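Local coordinates for protein polyhedrin (PDB 5A9A) that probably forms the crystalline matrix of the occlusion bodies of an insect cypovirus, and binds UTP in these microcrystals, at residues I39-L49 and D209-M218. Residues are numbered along the deposited sequence; the frame is centred on the assembly and turned at random.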
loop_
_atom_site.group_PDB
_atom_site.type_symbol
_atom_site.label_atom_id
_atom_site.label_comp_id
_atom_site.label_asym_id
_atom_site.label_seq_id
_atom_site.Cartn_x
_atom_site.Cartn_y
_atom_site.Cartn_z
ATOM N N ILE A 39 -0.428 -11.075 15.696
ATOM C CA ILE A 39 0.418 -11.024 16.881
ATOM C C ILE A 39 1.600 -11.980 16.757
ATOM O O ILE A 39 1.417 -13.192 16.628
ATOM C CB ILE A 39 -0.377 -11.402 18.145
ATOM C CG1 ILE A 39 -1.706 -10.645 18.178
ATOM C CG2 ILE A 39 0.450 -11.112 19.392
ATOM C CD1 ILE A 39 -2.676 -11.170 19.208
ATOM N N PHE A 40 2.810 -11.431 16.800
ATOM C CA PHE A 40 4.018 -12.247 16.772
ATOM C C PHE A 40 4.545 -12.466 18.185
ATOM O O PHE A 40 4.491 -11.565 19.020
ATOM C CB PHE A 40 5.098 -11.582 15.920
ATOM C CG PHE A 40 4.748 -11.477 14.463
ATOM C CD1 PHE A 40 5.016 -12.526 13.596
ATOM C CD2 PHE A 40 4.159 -10.329 13.960
ATOM C CE1 PHE A 40 4.699 -12.430 12.251
ATOM C CE2 PHE A 40 3.839 -10.228 12.618
ATOM C CZ PHE A 40 4.110 -11.279 11.763
ATOM N N ILE A 41 5.051 -13.667 18.441
ATOM C CA ILE A 41 5.688 -13.982 19.714
ATOM C C ILE A 41 7.187 -14.104 19.493
ATOM O O ILE A 41 7.620 -14.694 18.504
ATOM C CB ILE A 41 5.160 -15.305 20.298
ATOM C CG1 ILE A 41 3.631 -15.321 20.276
ATOM C CG2 ILE A 41 5.686 -15.499 21.715
ATOM C CD1 ILE A 41 3.025 -16.582 20.853
ATOM N N TYR A 42 7.976 -13.556 20.412
ATOM C CA TYR A 42 9.425 -13.513 20.234
ATOM C C TYR A 42 10.194 -14.279 21.306
ATOM O O TYR A 42 9.615 -14.760 22.282
ATOM C CB TYR A 42 9.889 -12.058 20.153
ATOM C CG TYR A 42 9.380 -11.382 18.905
ATOM C CD1 TYR A 42 8.126 -10.781 18.878
ATOM C CD2 TYR A 42 10.133 -11.381 17.741
ATOM C CE1 TYR A 42 7.648 -10.180 17.735
ATOM C CE2 TYR A 42 9.665 -10.780 16.591
ATOM C CZ TYR A 42 8.422 -10.181 16.592
ATOM O OH TYR A 42 7.948 -9.589 15.446
ATOM N N LYS A 43 11.504 -14.392 21.102
ATOM C CA LYS A 43 12.354 -15.199 21.965
ATOM C C LYS A 43 12.547 -14.575 23.342
ATOM O O LYS A 43 13.099 -15.213 24.236
ATOM C CB LYS A 43 13.714 -15.427 21.300
ATOM C CG LYS A 43 13.668 -16.362 20.099
ATOM C CD LYS A 43 14.979 -16.331 19.329
ATOM C CE LYS A 43 14.922 -17.186 18.074
ATOM N NZ LYS A 43 15.262 -18.613 18.332
ATOM N N ASN A 44 12.103 -13.333 23.512
ATOM C CA ASN A 44 12.119 -12.703 24.828
ATOM C C ASN A 44 10.772 -12.868 25.529
ATOM O O ASN A 44 10.547 -12.307 26.597
ATOM C CB ASN A 44 12.492 -11.220 24.729
ATOM C CG ASN A 44 11.509 -10.421 23.898
ATOM O OD1 ASN A 44 10.505 -10.948 23.416
ATOM N ND2 ASN A 44 11.789 -9.132 23.736
ATOM N N GLY A 45 9.881 -13.641 24.914
ATOM C CA GLY A 45 8.599 -13.962 25.513
ATOM C C GLY A 45 7.571 -12.852 25.393
ATOM O O GLY A 45 6.483 -12.942 25.965
ATOM N N SER A 46 7.907 -11.801 24.650
ATOM C CA SER A 46 7.006 -10.665 24.494
ATOM C C SER A 46 6.379 -10.648 23.106
ATOM O O SER A 46 6.728 -11.458 22.248
ATOM C CB SER A 46 7.742 -9.352 24.759
ATOM O OG SER A 46 8.173 -9.285 26.107
ATOM N N TYR A 47 5.459 -9.712 22.896
ATOM C CA TYR A 47 4.634 -9.704 21.696
ATOM C C TYR A 47 4.762 -8.417 20.893
ATOM O O TYR A 47 5.060 -7.354 21.432
ATOM C CB TYR A 47 3.167 -9.902 22.088
ATOM C CG TYR A 47 2.942 -11.118 22.953
ATOM C CD1 TYR A 47 3.060 -11.039 24.335
ATOM C CD2 TYR A 47 2.622 -12.346 22.390
ATOM C CE1 TYR A 47 2.860 -12.146 25.129
ATOM C CE2 TYR A 47 2.424 -13.459 23.177
ATOM C CZ TYR A 47 2.542 -13.354 24.547
ATOM O OH TYR A 47 2.345 -14.464 25.338
ATOM N N ARG A 48 4.530 -8.534 19.590
ATOM C CA ARG A 48 4.371 -7.377 18.723
ATOM C C ARG A 48 3.054 -7.540 17.982
ATOM O O ARG A 48 2.865 -8.515 17.255
ATOM C CB ARG A 48 5.531 -7.271 17.735
ATOM C CG ARG A 48 5.519 -5.997 16.907
ATOM C CD ARG A 48 6.722 -5.926 15.982
ATOM N NE ARG A 48 6.740 -7.029 15.024
ATOM C CZ ARG A 48 6.796 -6.885 13.702
ATOM N NH1 ARG A 48 6.872 -5.677 13.153
ATOM N NH2 ARG A 48 6.805 -7.958 12.923
ATOM N N LEU A 49 2.145 -6.590 18.176
ATOM C CA LEU A 49 0.785 -6.715 17.666
ATOM C C LEU A 49 0.493 -5.671 16.597
ATOM O O LEU A 49 0.693 -4.475 16.809
ATOM C CB LEU A 49 -0.216 -6.585 18.819
ATOM C CG LEU A 49 -1.689 -6.855 18.495
ATOM C CD1 LEU A 49 -2.424 -7.318 19.742
ATOM C CD2 LEU A 49 -2.360 -5.626 17.898
ATOM N N ASP A 209 4.562 -6.440 26.712
ATOM C CA ASP A 209 5.591 -7.161 27.462
ATOM C C ASP A 209 5.259 -8.630 27.723
ATOM O O ASP A 209 6.121 -9.500 27.596
ATOM C CB ASP A 209 5.844 -6.480 28.807
ATOM C CG ASP A 209 6.554 -5.150 28.668
ATOM O OD1 ASP A 209 7.012 -4.824 27.553
ATOM O OD2 ASP A 209 6.663 -4.438 29.687
ATOM N N ASN A 210 4.014 -8.899 28.102
ATOM C CA ASN A 210 3.637 -10.226 28.575
ATOM C C ASN A 210 2.195 -10.566 28.218
ATOM O O ASN A 210 1.462 -9.727 27.697
ATOM C CB ASN A 210 3.832 -10.307 30.089
ATOM C CG ASN A 210 2.953 -9.330 30.838
ATOM O OD1 ASN A 210 1.768 -9.584 31.045
ATOM N ND2 ASN A 210 3.529 -8.201 31.246
ATOM N N GLU A 211 1.783 -11.797 28.503
ATOM C CA GLU A 211 0.467 -12.258 28.064
ATOM C C GLU A 211 -0.672 -11.630 28.863
ATOM O O GLU A 211 -1.794 -11.528 28.370
ATOM C CB GLU A 211 0.364 -13.782 28.121
ATOM C CG GLU A 211 -0.920 -14.298 27.489
ATOM C CD GLU A 211 -0.970 -15.810 27.373
ATOM O OE1 GLU A 211 -0.277 -16.498 28.151
ATOM O OE2 GLU A 211 -1.705 -16.306 26.495
ATOM N N GLY A 212 -0.389 -11.211 30.092
ATOM C CA GLY A 212 -1.383 -10.520 30.894
ATOM C C GLY A 212 -1.780 -9.210 30.245
ATOM O O GLY A 212 -2.965 -8.892 30.135
ATOM N N ASP A 213 -0.781 -8.447 29.812
ATOM C CA ASP A 213 -1.015 -7.186 29.123
ATOM C C ASP A 213 -1.728 -7.424 27.792
ATOM O O ASP A 213 -2.545 -6.611 27.355
ATOM C CB ASP A 213 0.313 -6.465 28.878
ATOM C CG ASP A 213 0.971 -5.997 30.168
ATOM O OD1 ASP A 213 0.476 -6.364 31.254
ATOM O OD2 ASP A 213 1.986 -5.272 30.099
ATOM N N LEU A 214 -1.410 -8.542 27.147
ATOM C CA LEU A 214 -2.017 -8.883 25.866
ATOM C C LEU A 214 -3.493 -9.237 26.032
ATOM O O LEU A 214 -4.341 -8.758 25.280
ATOM C CB LEU A 214 -1.267 -10.044 25.212
ATOM C CG LEU A 214 -1.852 -10.572 23.899
ATOM C CD1 LEU A 214 -2.027 -9.449 22.884
ATOM C CD2 LEU A 214 -0.965 -11.669 23.336
ATOM N N ILE A 215 -3.799 -10.074 27.018
ATOM C CA ILE A 215 -5.186 -10.437 27.295
ATOM C C ILE A 215 -5.993 -9.176 27.574
ATOM O O ILE A 215 -7.119 -9.025 27.098
ATOM C CB ILE A 215 -5.303 -11.385 28.504
ATOM C CG1 ILE A 215 -4.650 -12.734 28.195
ATOM C CG2 ILE A 215 -6.761 -11.604 28.866
ATOM C CD1 ILE A 215 -4.556 -13.655 29.399
ATOM N N ASP A 216 -5.405 -8.271 28.348
ATOM C CA ASP A 216 -6.045 -7.000 28.673
ATOM C C ASP A 216 -6.377 -6.209 27.403
ATOM O O ASP A 216 -7.477 -5.666 27.268
ATOM C CB ASP A 216 -5.134 -6.181 29.594
ATOM C CG ASP A 216 -5.820 -4.956 30.164
ATOM O OD1 ASP A 216 -5.839 -3.910 29.483
ATOM O OD2 ASP A 216 -6.331 -5.035 31.301
ATOM N N TYR A 217 -5.426 -6.149 26.475
ATOM C CA TYR A 217 -5.624 -5.439 25.210
ATOM C C TYR A 217 -6.759 -6.057 24.397
ATOM O O TYR A 217 -7.644 -5.357 23.908
ATOM C CB TYR A 217 -4.335 -5.459 24.386
ATOM C CG TYR A 217 -4.429 -4.746 23.048
ATOM C CD1 TYR A 217 -4.152 -3.388 22.942
ATOM C CD2 TYR A 217 -4.775 -5.436 21.891
ATOM C CE1 TYR A 217 -4.228 -2.734 21.724
ATOM C CE2 TYR A 217 -4.856 -4.790 20.670
ATOM C CZ TYR A 217 -4.580 -3.442 20.592
ATOM O OH TYR A 217 -4.656 -2.792 19.380
ATOM N N MET A 218 -6.726 -7.375 24.254
ATOM C CA MET A 218 -7.718 -8.071 23.444
ATOM C C MET A 218 -9.119 -7.891 24.032
ATOM O O MET A 218 -10.096 -7.720 23.303
ATOM C CB MET A 218 -7.358 -9.553 23.324
ATOM C CG MET A 218 -5.999 -9.794 22.669
ATOM S SD MET A 218 -5.875 -9.101 21.004
ATOM C CE MET A 218 -6.893 -10.259 20.082
#
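Y47 lies against the first turn of helix 211-221, and its ring makes the broadest part of this contact. Its CB points toward the helix, and chi1 of -53° puts CG beside the backbone N. From there the ring runs past L214, whose CD2 sits over one face, 3.8 Å from the centroid and 11° off the normal: a CH-pi contact touching CG, CD2, CE2 and CZ alike. The CD1-CE1 edge of the ring meets backbone; CE1 comes within 3.5 Å of N210 C and also nears E211 N, both close to the ring plane. At the tip, OH lies 3.5 Å from E211 CB, while the E211 carboxylate is held by Y225 and S228.

Beside the ring, S46 OG donates a short 2.5 Å hydrogen bond to D209 O, tying the end of the hairpin loop to D209, the residue before the N-cap. That cap is N210, whose OD1 accepts from D213 N and, weakly, from G212 N. N44 OD1 shapes the turn from its own side by accepting from S46 N in an Asx turn.

Farther along, L214 CD1 meets L49 CD1 at 3.8 Å and I39 CD1 tip to tip. L49 CD1 also reaches Y217 CE2 at 3.6 Å, the two side chains meeting at a slant, and M218 SD lies near both I39 and L49.

The hairpin of strands 34-41 and 47-54 sits in the antiparallel sheet between 105-111 and 201-208. After strand 201-208 the chain turns back, and helix 211-221 covers this sheet face, its part 211-218 running at 21° to strand 47-49, with M107 of strand 105-111 and Y225 packing against L214 as well.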